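Long-range contacts in Lic11098 (Leptospira interrogans serogroup Icterohaemorrhagiae serovar copenhageni, PDB 4U08), which is of unknown function but, as a leucine-rich repeat protein of a human pathogen, is a putative virulence factor that may bind other molecules: residues Q69-S74 against Q92-Y97; Q135-L140 against Q158-L163; N148-E153 against V172-I177; Q202-Q207 against Q225-Q230. All blocks are in the same frame, centred on the assembly; numbering follows the deposited sequence.

Overall arrangement
Every one of the four contacts joins a repeat of the leucine-rich solenoid to the next. From the N terminus, interaction 1 closes the loop between 69-74 and 92-97 by pairing two concave-side strands. It is complete before interaction 2 begins, which does the same for 135-140 and 158-163, its centre about 15 Å from that of interaction 1. Interaction 3 crosses interaction 2 along the chain: 148-153 lies inside the loop that interaction 2 closes, and 172-177 follows it, so the convex side is tied as well. Interaction 4, later in series, joins the approaches to strands 208-210 and 231-233, and Leu-203 CD2 packs on Ile-177 O of interaction 3 at 3.4 Å.

Interaction 1 of 4, residues Q69-S74 against Q92-Y97; sequences QQLHLS and QKLKLY
Strands 70-72 and 93-95 run parallel, 5.0 Å apart at closest approach and only 5° off in direction, with Gln-70, Leu-71 and His-72 paired to Lys-93, Leu-94 and Lys-95. Gln-69 O starts the pairing by accepting from two amides, Gln-92 N and Lys-93 N. Leu-71 then bonds through both its N and its O, and its O takes Lys-95 N almost straight on, at 3.0 Å. Leu-73 N on Lys-95 O ends the series.

On one side of the strands, Leu-71 and Leu-94 lie alongside each other with CG anti to the backbone N, so that Leu-71 CD2 meets Leu-94 CD1 at 3.8 Å. Leu-73 CB continues this apolar row against Leu-96 CD2. The other side is polar. His-72 NE2 gives its proton to Gln-70 OE1 at 2.8 Å, in the ring plane and on a lone pair, which fixes the imidazole's rotation. The methylene chain of Lys-93 lies beside the Gln-70 amide, CE 3.6 Å from OE1, and bends at its last two torsions; its NZ pairs with Glu-116. Lys-95 CD sits obliquely at the imidazole, 3.5 Å from His-72 ND1.

Past the strands, Tyr-97 takes the crowded first torsion (chi1 66°), which brings its ring over Ser-74. Ser-74 CB stands 3.5 Å from the centroid of the Tyr-97 ring, nearly on the normal, a CH-pi contact. The buried Ser-74 OG lies over the same face, without a hydrogen-bonding partner in the model. Leucines inward and polar side chains outward from short parallel strands are the signature of the concave side of a leucine-rich repeat solenoid.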
# COMPACT_ATOMS: atom_id res chain seq x y z
N GLN A 69 -4.28 4.06 -28.80
CA GLN A 69 -4.94 4.08 -27.49
C GLN A 69 -3.99 3.67 -26.37
O GLN A 69 -4.17 4.10 -25.23
CB GLN A 69 -6.17 3.15 -27.50
CG GLN A 69 -7.28 3.61 -28.46
CD GLN A 69 -8.50 2.73 -28.42
OE1 GLN A 69 -8.42 1.49 -28.53
NE2 GLN A 69 -9.67 3.34 -28.31
N GLN A 70 -2.98 2.84 -26.69
CA GLN A 70 -2.01 2.36 -25.71
C GLN A 70 -0.59 2.38 -26.25
O GLN A 70 -0.31 1.79 -27.31
CB GLN A 70 -2.36 0.94 -25.21
CG GLN A 70 -3.68 0.85 -24.45
CD GLN A 70 -3.84 -0.47 -23.73
OE1 GLN A 70 -2.88 -1.10 -23.26
NE2 GLN A 70 -5.07 -0.88 -23.56
N LEU A 71 0.31 3.02 -25.50
CA LEU A 71 1.71 3.09 -25.84
C LEU A 71 2.53 2.52 -24.69
O LEU A 71 2.61 3.13 -23.62
CB LEU A 71 2.12 4.54 -26.21
CG LEU A 71 3.58 4.78 -26.59
CD1 LEU A 71 4.02 3.91 -27.77
CD2 LEU A 71 3.81 6.24 -26.91
N HIS A 72 3.11 1.32 -24.90
CA HIS A 72 3.92 0.61 -23.91
C HIS A 72 5.39 0.84 -24.26
O HIS A 72 5.87 0.39 -25.30
CB HIS A 72 3.56 -0.90 -23.89
CG HIS A 72 2.13 -1.17 -23.52
ND1 HIS A 72 1.79 -1.66 -22.27
CD2 HIS A 72 1.00 -0.97 -24.23
CE1 HIS A 72 0.47 -1.75 -22.26
NE2 HIS A 72 -0.05 -1.35 -23.42
N LEU A 73 6.09 1.60 -23.42
CA LEU A 73 7.48 1.96 -23.65
C LEU A 73 8.35 1.68 -22.43
O LEU A 73 9.39 2.31 -22.25
CB LEU A 73 7.55 3.45 -23.99
CG LEU A 73 7.47 3.83 -25.44
CD1 LEU A 73 7.24 5.31 -25.57
CD2 LEU A 73 8.75 3.46 -26.16
N SER A 74 7.92 0.74 -21.60
CA SER A 74 8.60 0.40 -20.38
C SER A 74 9.90 -0.33 -20.64
O SER A 74 10.06 -0.97 -21.68
CB SER A 74 7.70 -0.45 -19.49
OG SER A 74 6.48 0.23 -19.23
N GLN A 92 -4.98 6.61 -24.22
CA GLN A 92 -5.61 6.40 -22.91
C GLN A 92 -4.61 5.87 -21.91
O GLN A 92 -4.78 6.07 -20.71
CB GLN A 92 -6.79 5.44 -23.03
CG GLN A 92 -8.00 6.08 -23.72
CD GLN A 92 -9.09 5.09 -24.08
OE1 GLN A 92 -8.84 3.92 -24.40
NE2 GLN A 92 -10.32 5.57 -24.08
N LYS A 93 -3.58 5.17 -22.37
CA LYS A 93 -2.59 4.58 -21.49
C LYS A 93 -1.19 4.88 -21.99
O LYS A 93 -0.88 4.61 -23.15
CB LYS A 93 -2.83 3.05 -21.41
CG LYS A 93 -2.42 2.38 -20.11
CD LYS A 93 -2.51 0.84 -20.18
CE LYS A 93 -3.92 0.28 -20.15
NZ LYS A 93 -4.60 0.48 -18.85
N LEU A 94 -0.35 5.44 -21.12
CA LEU A 94 1.04 5.72 -21.47
C LEU A 94 1.92 5.10 -20.41
O LEU A 94 1.91 5.55 -19.26
CB LEU A 94 1.27 7.25 -21.66
CG LEU A 94 2.70 7.73 -21.94
CD1 LEU A 94 3.30 7.08 -23.19
CD2 LEU A 94 2.76 9.27 -22.04
N LYS A 95 2.66 4.05 -20.79
CA LYS A 95 3.53 3.31 -19.87
C LYS A 95 5.01 3.56 -20.15
O LYS A 95 5.54 3.13 -21.17
CB LYS A 95 3.17 1.80 -19.85
CG LYS A 95 1.75 1.56 -19.33
CD LYS A 95 1.39 0.08 -19.26
CE LYS A 95 1.40 -0.44 -17.84
NZ LYS A 95 0.79 -1.79 -17.73
N LEU A 96 5.67 4.26 -19.23
CA LEU A 96 7.07 4.65 -19.37
C LEU A 96 7.92 4.23 -18.20
O LEU A 96 8.99 4.81 -18.00
CB LEU A 96 7.15 6.17 -19.56
CG LEU A 96 6.62 6.71 -20.89
CD1 LEU A 96 6.19 8.14 -20.76
CD2 LEU A 96 7.66 6.58 -21.97
N TYR A 97 7.45 3.23 -17.42
CA TYR A 97 8.24 2.80 -16.28
C TYR A 97 9.59 2.21 -16.70
O TYR A 97 9.69 1.60 -17.76
CB TYR A 97 7.46 1.89 -15.29
CG TYR A 97 7.03 0.54 -15.80
CD1 TYR A 97 7.87 -0.57 -15.68
CD2 TYR A 97 5.73 0.32 -16.24
CE1 TYR A 97 7.46 -1.83 -16.10
CE2 TYR A 97 5.30 -0.94 -16.64
CZ TYR A 97 6.17 -2.02 -16.58
OH TYR A 97 5.76 -3.27 -16.99

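Interaction 2 of 4, residues Q135-L140 against Q158-L163; sequences QRLQTL and QNLESL. With CA (calcium ion), chain H.
The Gln-138 amide and the Glu-161 carboxylate stack face to face, their planes 23° apart, with Gln-138 NE2 4.0 Å from Glu-161 OE2. Both chains run extended and side by side. Glu-161 meets the calcium ion through one oxygen, OE2, at 2.6 Å; water 3 and Glu-184 also bind the ion, so the site bridges two successive repeats. The Gln-135 amide is turned nearly perpendicular to that of Gln-158, its OE1 against Gln-158 CB, while its NE2 bonds to Glu-132 O. The flat end of Asn-159 lies beside Gln-135 O without a hydrogen bond.

This is the entry into the parallel strands of two leucine-rich repeats, where the backbone changes from turn to strand. Gln-138 O accepts from both Glu-161 N (2.8 Å) and Ser-162 N, the first on a lone pair, the second nearly along the C=O axis. Leu-140 N donates to Ser-162 O. Inside the solenoid, Leu-160 CD1 packs against both Leu-137 CD2 and Leu-140 CB, 3.8 Å from the latter, and Leu-163 CD1 packs on Leu-140 CD2.

Water 1 connects Leu-137 O, to which it donates, with Asn-159 N. On the concave side water 2 sits 2.7 Å from Thr-139 OG1 and also bonds Ser-162 OG.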
# COMPACT_ATOMS: atom_id res chain seq x y z
N GLN A 135 -7.73 15.96 -17.00
CA GLN A 135 -8.95 15.81 -16.21
C GLN A 135 -9.64 14.45 -16.38
O GLN A 135 -10.59 14.18 -15.65
CB GLN A 135 -9.91 16.97 -16.46
CG GLN A 135 -9.37 18.29 -15.88
CD GLN A 135 -9.20 18.24 -14.38
OE1 GLN A 135 -10.07 17.78 -13.65
NE2 GLN A 135 -8.02 18.65 -13.91
N ARG A 136 -9.12 13.60 -17.25
CA ARG A 136 -9.61 12.22 -17.41
C ARG A 136 -8.66 11.24 -16.71
O ARG A 136 -8.99 10.06 -16.59
CB ARG A 136 -9.83 11.86 -18.89
CG ARG A 136 -11.13 12.45 -19.44
CD ARG A 136 -11.47 11.91 -20.81
NE ARG A 136 -12.90 12.05 -21.11
CZ ARG A 136 -13.51 11.50 -22.15
NH1 ARG A 136 -12.82 10.77 -23.02
NH2 ARG A 136 -14.81 11.67 -22.34
N LEU A 137 -7.49 11.72 -16.22
CA LEU A 137 -6.49 10.87 -15.57
C LEU A 137 -7.05 10.22 -14.31
O LEU A 137 -7.56 10.91 -13.42
CB LEU A 137 -5.18 11.62 -15.26
CG LEU A 137 -3.92 10.76 -15.11
CD1 LEU A 137 -3.47 10.18 -16.47
CD2 LEU A 137 -2.79 11.54 -14.52
N GLN A 138 -6.97 8.88 -14.28
CA GLN A 138 -7.47 8.08 -13.16
C GLN A 138 -6.33 7.48 -12.36
O GLN A 138 -6.46 7.29 -11.15
CB GLN A 138 -8.38 6.95 -13.70
CG GLN A 138 -9.77 7.45 -14.07
CD GLN A 138 -10.71 6.40 -14.62
OE1 GLN A 138 -11.69 6.72 -15.30
NE2 GLN A 138 -10.45 5.13 -14.33
N THR A 139 -5.22 7.18 -13.03
CA THR A 139 -4.06 6.53 -12.41
C THR A 139 -2.76 7.23 -12.80
O THR A 139 -2.46 7.42 -13.99
CB THR A 139 -4.05 5.02 -12.76
OG1 THR A 139 -5.36 4.46 -12.56
CG2 THR A 139 -3.06 4.25 -11.96
N LEU A 140 -1.97 7.57 -11.78
CA LEU A 140 -0.69 8.26 -11.96
C LEU A 140 0.38 7.63 -11.09
O LEU A 140 0.29 7.71 -9.87
CB LEU A 140 -0.88 9.75 -11.61
CG LEU A 140 0.36 10.66 -11.71
CD1 LEU A 140 1.02 10.58 -13.10
CD2 LEU A 140 -0.03 12.08 -11.38
N GLN A 158 -9.05 16.10 -10.60
CA GLN A 158 -10.38 15.81 -10.05
C GLN A 158 -10.82 14.33 -10.19
O GLN A 158 -11.49 13.83 -9.30
CB GLN A 158 -11.44 16.77 -10.63
CG GLN A 158 -12.45 17.25 -9.58
CD GLN A 158 -13.40 18.35 -10.04
OE1 GLN A 158 -13.25 19.52 -9.67
NE2 GLN A 158 -14.45 18.00 -10.76
N ASN A 159 -10.42 13.65 -11.26
CA ASN A 159 -10.78 12.26 -11.53
C ASN A 159 -9.77 11.22 -11.02
O ASN A 159 -10.01 10.03 -11.21
CB ASN A 159 -11.00 12.07 -13.05
CG ASN A 159 -12.42 12.21 -13.50
OD1 ASN A 159 -13.27 12.80 -12.81
ND2 ASN A 159 -12.69 11.68 -14.67
N LEU A 160 -8.64 11.65 -10.43
CA LEU A 160 -7.60 10.73 -9.98
C LEU A 160 -8.08 9.80 -8.89
O LEU A 160 -8.67 10.23 -7.90
CB LEU A 160 -6.32 11.49 -9.55
CG LEU A 160 -5.02 10.71 -9.58
CD1 LEU A 160 -4.60 10.37 -11.03
CD2 LEU A 160 -3.91 11.48 -8.86
N GLU A 161 -7.83 8.52 -9.10
CA GLU A 161 -8.22 7.43 -8.19
C GLU A 161 -7.03 6.77 -7.54
O GLU A 161 -7.16 6.33 -6.41
CB GLU A 161 -9.05 6.38 -8.95
CG GLU A 161 -10.48 6.83 -9.17
CD GLU A 161 -11.30 5.97 -10.11
OE1 GLU A 161 -12.32 6.48 -10.62
OE2 GLU A 161 -10.92 4.80 -10.35
N SER A 162 -5.88 6.66 -8.24
CA SER A 162 -4.68 6.07 -7.68
C SER A 162 -3.50 6.97 -7.97
O SER A 162 -3.27 7.34 -9.13
CB SER A 162 -4.39 4.68 -8.24
OG SER A 162 -5.50 3.81 -8.15
N LEU A 163 -2.73 7.28 -6.92
CA LEU A 163 -1.54 8.12 -7.00
C LEU A 163 -0.39 7.40 -6.31
O LEU A 163 -0.48 7.11 -5.11
CB LEU A 163 -1.81 9.48 -6.34
CG LEU A 163 -0.64 10.47 -6.27
CD1 LEU A 163 -0.08 10.79 -7.69
CD2 LEU A 163 -1.05 11.73 -5.55
CA CA H . -11.71 2.65 -9.13
O HOH W 1 -7.85 13.56 -13.17
O HOH W 2 -7.09 3.73 -10.57
O HOH W 3 -12.09 0.81 -7.29

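Interaction 3 of 4, residues N148-E153 against V172-I177; sequences NSILKE and VLPKEI
Lys-152 does most of the reaching, and its course can be followed outward from the backbone. Its CB leaves toward 172-177 and comes 3.4 Å from Glu-176 OE2, with Glu-176 CG close behind. The crowded first torsion (chi1 65°) sets CG between the backbone N and the carbonyl carbon, and from there the chain runs extended to CE. On the way CD passes Glu-176 OE1 at 3.7 Å, so methylenes rather than charge lie along the carboxylate. A bend at the last torsion (chi4 46°) then turns the tip away: Lys-152 NZ bonds Glu-153 OE1 at 3.0 Å, on the syn lone pair, as part of a salt bridge. Glu-176 OE1 has its own neighbour as partner, Lys-175 NZ at 2.8 Å, but is met from above the carboxylate plane. Each Lys-Glu pair thus stays within its own segment. Lys-152 NZ and Glu-176 OE1, 5.6 Å apart, are not in contact but probably still attract weakly.

Behind this pair the Pro-174 ring sits obliquely against Ile-150, its CD 3.6 Å from Ile-150 CG2 and its CG over Ile-150 O. Water 4 fills in where the backbones diverge, accepting from Ile-150 N and donating to Val-172 O.

Both segments are convex-side loops that run into short 3-10 segments, one between strands 139-141 and 162-164, the other between 162-164 and 185-187; toward the next repeat, Leu-173 packs on Leu-188 and Pro-197.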
# COMPACT_ATOMS: atom_id res chain seq x y z
N ASN A 148 11.66 15.72 -4.53
CA ASN A 148 11.96 16.20 -3.17
C ASN A 148 10.70 16.84 -2.66
O ASN A 148 10.50 16.95 -1.45
CB ASN A 148 13.08 17.25 -3.21
CG ASN A 148 14.39 16.68 -3.68
OD1 ASN A 148 14.87 15.65 -3.20
ND2 ASN A 148 14.99 17.31 -4.67
N SER A 149 9.84 17.25 -3.60
CA SER A 149 8.54 17.83 -3.34
C SER A 149 7.67 17.55 -4.55
O SER A 149 8.18 17.22 -5.62
CB SER A 149 8.66 19.33 -3.05
OG SER A 149 9.26 19.97 -4.15
N ILE A 150 6.37 17.57 -4.37
CA ILE A 150 5.44 17.32 -5.47
C ILE A 150 4.60 18.58 -5.67
O ILE A 150 4.09 19.14 -4.69
CB ILE A 150 4.63 15.98 -5.30
CG1 ILE A 150 3.71 15.66 -6.52
CG2 ILE A 150 3.84 15.93 -3.98
CD1 ILE A 150 4.45 15.20 -7.79
N LEU A 151 4.53 19.08 -6.92
CA LEU A 151 3.82 20.31 -7.30
C LEU A 151 2.37 20.29 -6.82
O LEU A 151 1.74 19.23 -6.84
CB LEU A 151 3.95 20.58 -8.82
CG LEU A 151 3.08 19.84 -9.84
CD1 LEU A 151 3.29 20.43 -11.24
CD2 LEU A 151 3.38 18.33 -9.88
N LYS A 152 1.86 21.45 -6.36
CA LYS A 152 0.49 21.51 -5.82
C LYS A 152 -0.58 21.25 -6.88
O LYS A 152 -1.69 20.89 -6.50
CB LYS A 152 0.24 22.82 -5.05
CG LYS A 152 0.31 24.06 -5.92
CD LYS A 152 0.14 25.32 -5.08
CE LYS A 152 0.42 26.57 -5.86
NZ LYS A 152 -0.25 26.55 -7.17
N GLU A 153 -0.23 21.38 -8.18
CA GLU A 153 -1.10 21.17 -9.35
C GLU A 153 -1.62 19.74 -9.40
O GLU A 153 -2.60 19.47 -10.11
CB GLU A 153 -0.36 21.46 -10.68
CG GLU A 153 -0.13 22.94 -11.00
CD GLU A 153 0.59 23.79 -9.96
OE1 GLU A 153 0.11 24.92 -9.70
OE2 GLU A 153 1.56 23.31 -9.34
N VAL A 172 7.48 16.44 2.92
CA VAL A 172 6.16 17.01 3.19
C VAL A 172 5.25 16.80 1.96
O VAL A 172 5.75 16.57 0.86
CB VAL A 172 6.32 18.53 3.55
CG1 VAL A 172 5.00 19.27 3.55
CG2 VAL A 172 6.99 18.73 4.91
N LEU A 173 3.93 16.86 2.17
CA LEU A 173 2.93 16.82 1.10
C LEU A 173 2.33 18.23 0.95
O LEU A 173 2.10 18.89 1.97
CB LEU A 173 1.80 15.83 1.43
CG LEU A 173 2.17 14.37 1.55
CD1 LEU A 173 0.97 13.57 2.08
CD2 LEU A 173 2.68 13.81 0.22
N PRO A 174 2.01 18.70 -0.27
CA PRO A 174 1.34 20.01 -0.39
C PRO A 174 -0.06 19.95 0.21
O PRO A 174 -0.71 18.90 0.13
CB PRO A 174 1.27 20.24 -1.91
CG PRO A 174 1.35 18.89 -2.52
CD PRO A 174 2.16 18.04 -1.58
N LYS A 175 -0.54 21.04 0.81
CA LYS A 175 -1.87 21.08 1.42
C LYS A 175 -2.99 20.81 0.40
O LYS A 175 -4.02 20.26 0.78
CB LYS A 175 -2.07 22.39 2.22
CG LYS A 175 -2.10 23.67 1.35
CD LYS A 175 -2.16 24.94 2.19
CE LYS A 175 -1.43 26.09 1.53
NZ LYS A 175 -2.12 26.52 0.30
N GLU A 176 -2.73 21.08 -0.90
CA GLU A 176 -3.66 20.92 -2.02
C GLU A 176 -3.98 19.45 -2.35
O GLU A 176 -4.93 19.17 -3.08
CB GLU A 176 -3.12 21.66 -3.27
CG GLU A 176 -3.03 23.17 -3.09
CD GLU A 176 -1.87 23.75 -2.28
OE1 GLU A 176 -1.88 24.97 -2.02
OE2 GLU A 176 -0.95 22.99 -1.89
N ILE A 177 -3.19 18.51 -1.79
CA ILE A 177 -3.39 17.07 -1.99
C ILE A 177 -4.81 16.68 -1.53
O ILE A 177 -5.43 15.82 -2.15
CB ILE A 177 -2.26 16.23 -1.30
CG1 ILE A 177 -2.14 14.84 -1.96
CG2 ILE A 177 -2.43 16.14 0.22
CD1 ILE A 177 -0.74 14.32 -2.11
O HOH W 4 5.85 18.01 -1.51

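Interaction 4 of 4, residues Q202-Q207 against Q225-Q230; sequences QLQNLQ and QLQNLQ
Two copies of the same winding turn lie one against the other, the leucines of 225-230 fitting into dents in the back of 202-207. Leu-203 and Leu-226 each sit at the centre of an inverse gamma turn and open a type I turn, so the two segments have matching contours. Leu-226 CD2 pushes into the hollow below the earlier turn, 3.3 Å from Leu-203 O and close to Leu-203 CB. A step along, Leu-229 CD1 settles against Gln-207 O at 3.7 Å, with Leu-206 CD2 beside it; both leucines keep CG anti to the backbone N and point the same way.

Gln-204 fills the outer groove. Folded back at its second torsion (chi2 -60°), its amide drops into the bay between Gln-225 and Gln-227. Gln-227 NE2 donates to Gln-204 OE1 at 2.7 Å along an almost straight line of 174°, and the side chains cross at about a right angle. Gln-204 NE2 turns to Gln-225 O at 3.1 Å, coming from above the carbonyl plane. Water 6 donates to both Gln-204 OE1 and Gln-225 O, so it closes the bay.

Water 5 occupies the pocket between the turns: it accepts from Asn-228 N at 2.9 Å and lies near the carbonyls of Leu-203 and Leu-206. Farther along, Gln-230 N donates to Gln-207 O, on a lone pair, and the Gln-207 and Gln-230 amides run alongside, 10° from parallel. Such nested turns carry the chain from the convex 3-10 segments to the concave strands of a leucine-rich repeat solenoid.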
# COMPACT_ATOMS: atom_id res chain seq x y z
N GLN A 202 -9.45 15.41 4.11
CA GLN A 202 -10.42 15.77 3.06
C GLN A 202 -10.56 14.67 1.97
O GLN A 202 -11.42 14.77 1.09
CB GLN A 202 -10.01 17.11 2.42
CG GLN A 202 -10.05 18.31 3.36
CD GLN A 202 -9.31 19.53 2.82
OE1 GLN A 202 -8.93 19.63 1.65
NE2 GLN A 202 -9.07 20.49 3.69
N LEU A 203 -9.72 13.62 2.02
CA LEU A 203 -9.74 12.54 1.04
C LEU A 203 -10.86 11.54 1.38
O LEU A 203 -10.61 10.40 1.77
CB LEU A 203 -8.36 11.89 0.93
CG LEU A 203 -7.19 12.82 0.47
CD1 LEU A 203 -5.88 12.09 0.52
CD2 LEU A 203 -7.41 13.31 -0.94
N GLN A 204 -12.11 11.99 1.19
CA GLN A 204 -13.33 11.24 1.54
C GLN A 204 -13.48 9.91 0.83
O GLN A 204 -14.17 9.05 1.37
CB GLN A 204 -14.58 12.11 1.35
CG GLN A 204 -14.61 13.35 2.24
CD GLN A 204 -14.56 13.04 3.71
OE1 GLN A 204 -15.54 12.61 4.32
NE2 GLN A 204 -13.40 13.24 4.32
N ASN A 205 -12.87 9.69 -0.34
CA ASN A 205 -12.99 8.42 -1.04
C ASN A 205 -11.82 7.48 -0.79
O ASN A 205 -11.83 6.36 -1.28
CB ASN A 205 -13.22 8.63 -2.54
CG ASN A 205 -14.66 8.82 -2.91
OD1 ASN A 205 -15.52 9.15 -2.08
ND2 ASN A 205 -14.97 8.61 -4.17
N LEU A 206 -10.80 7.92 -0.03
CA LEU A 206 -9.58 7.13 0.21
C LEU A 206 -9.88 5.82 0.91
O LEU A 206 -10.49 5.82 1.97
CB LEU A 206 -8.52 7.92 0.97
CG LEU A 206 -7.10 7.36 0.89
CD1 LEU A 206 -6.52 7.57 -0.55
CD2 LEU A 206 -6.18 8.10 1.92
N GLN A 207 -9.44 4.73 0.30
CA GLN A 207 -9.64 3.39 0.83
C GLN A 207 -8.33 2.79 1.32
O GLN A 207 -8.35 1.96 2.24
CB GLN A 207 -10.23 2.48 -0.25
CG GLN A 207 -11.66 2.86 -0.66
CD GLN A 207 -12.04 2.24 -1.99
OE1 GLN A 207 -12.75 2.85 -2.79
NE2 GLN A 207 -11.58 1.04 -2.29
N GLN A 225 -11.20 11.66 9.77
CA GLN A 225 -12.21 12.07 8.80
C GLN A 225 -12.23 11.14 7.57
O GLN A 225 -13.12 11.27 6.72
CB GLN A 225 -11.92 13.52 8.34
CG GLN A 225 -12.02 14.55 9.47
CD GLN A 225 -11.51 15.92 9.07
OE1 GLN A 225 -10.95 16.12 7.99
NE2 GLN A 225 -11.67 16.89 9.94
N LEU A 226 -11.28 10.19 7.48
CA LEU A 226 -11.18 9.27 6.34
C LEU A 226 -12.24 8.18 6.44
O LEU A 226 -11.93 7.02 6.70
CB LEU A 226 -9.76 8.74 6.12
CG LEU A 226 -8.68 9.80 5.89
CD1 LEU A 226 -7.28 9.20 6.00
CD2 LEU A 226 -8.87 10.51 4.57
N GLN A 227 -13.50 8.56 6.17
CA GLN A 227 -14.67 7.70 6.35
C GLN A 227 -14.68 6.44 5.48
O GLN A 227 -15.31 5.47 5.89
CB GLN A 227 -15.99 8.50 6.17
CG GLN A 227 -16.15 9.18 4.81
CD GLN A 227 -17.57 9.66 4.61
OE1 GLN A 227 -18.54 8.90 4.71
NE2 GLN A 227 -17.73 10.95 4.35
N ASN A 228 -13.98 6.41 4.34
CA ASN A 228 -13.94 5.23 3.49
C ASN A 228 -12.67 4.38 3.63
O ASN A 228 -12.56 3.34 2.97
CB ASN A 228 -14.16 5.65 2.01
CG ASN A 228 -15.59 6.08 1.73
OD1 ASN A 228 -16.52 5.77 2.46
ND2 ASN A 228 -15.82 6.74 0.62
N LEU A 229 -11.74 4.81 4.50
CA LEU A 229 -10.47 4.11 4.68
C LEU A 229 -10.65 2.66 5.17
O LEU A 229 -11.34 2.44 6.15
CB LEU A 229 -9.52 4.88 5.64
CG LEU A 229 -8.02 4.49 5.56
CD1 LEU A 229 -7.39 4.91 4.22
CD2 LEU A 229 -7.24 5.15 6.69
N GLN A 230 -10.03 1.72 4.47
CA GLN A 230 -10.07 0.28 4.75
C GLN A 230 -8.73 -0.24 5.20
O GLN A 230 -8.68 -1.15 6.03
CB GLN A 230 -10.52 -0.49 3.50
CG GLN A 230 -12.00 -0.29 3.17
CD GLN A 230 -12.34 -0.65 1.73
OE1 GLN A 230 -11.85 -1.64 1.18
NE2 GLN A 230 -13.18 0.14 1.09
O HOH W 5 -11.72 7.96 3.31
O HOH W 6 -15.71 12.59 7.09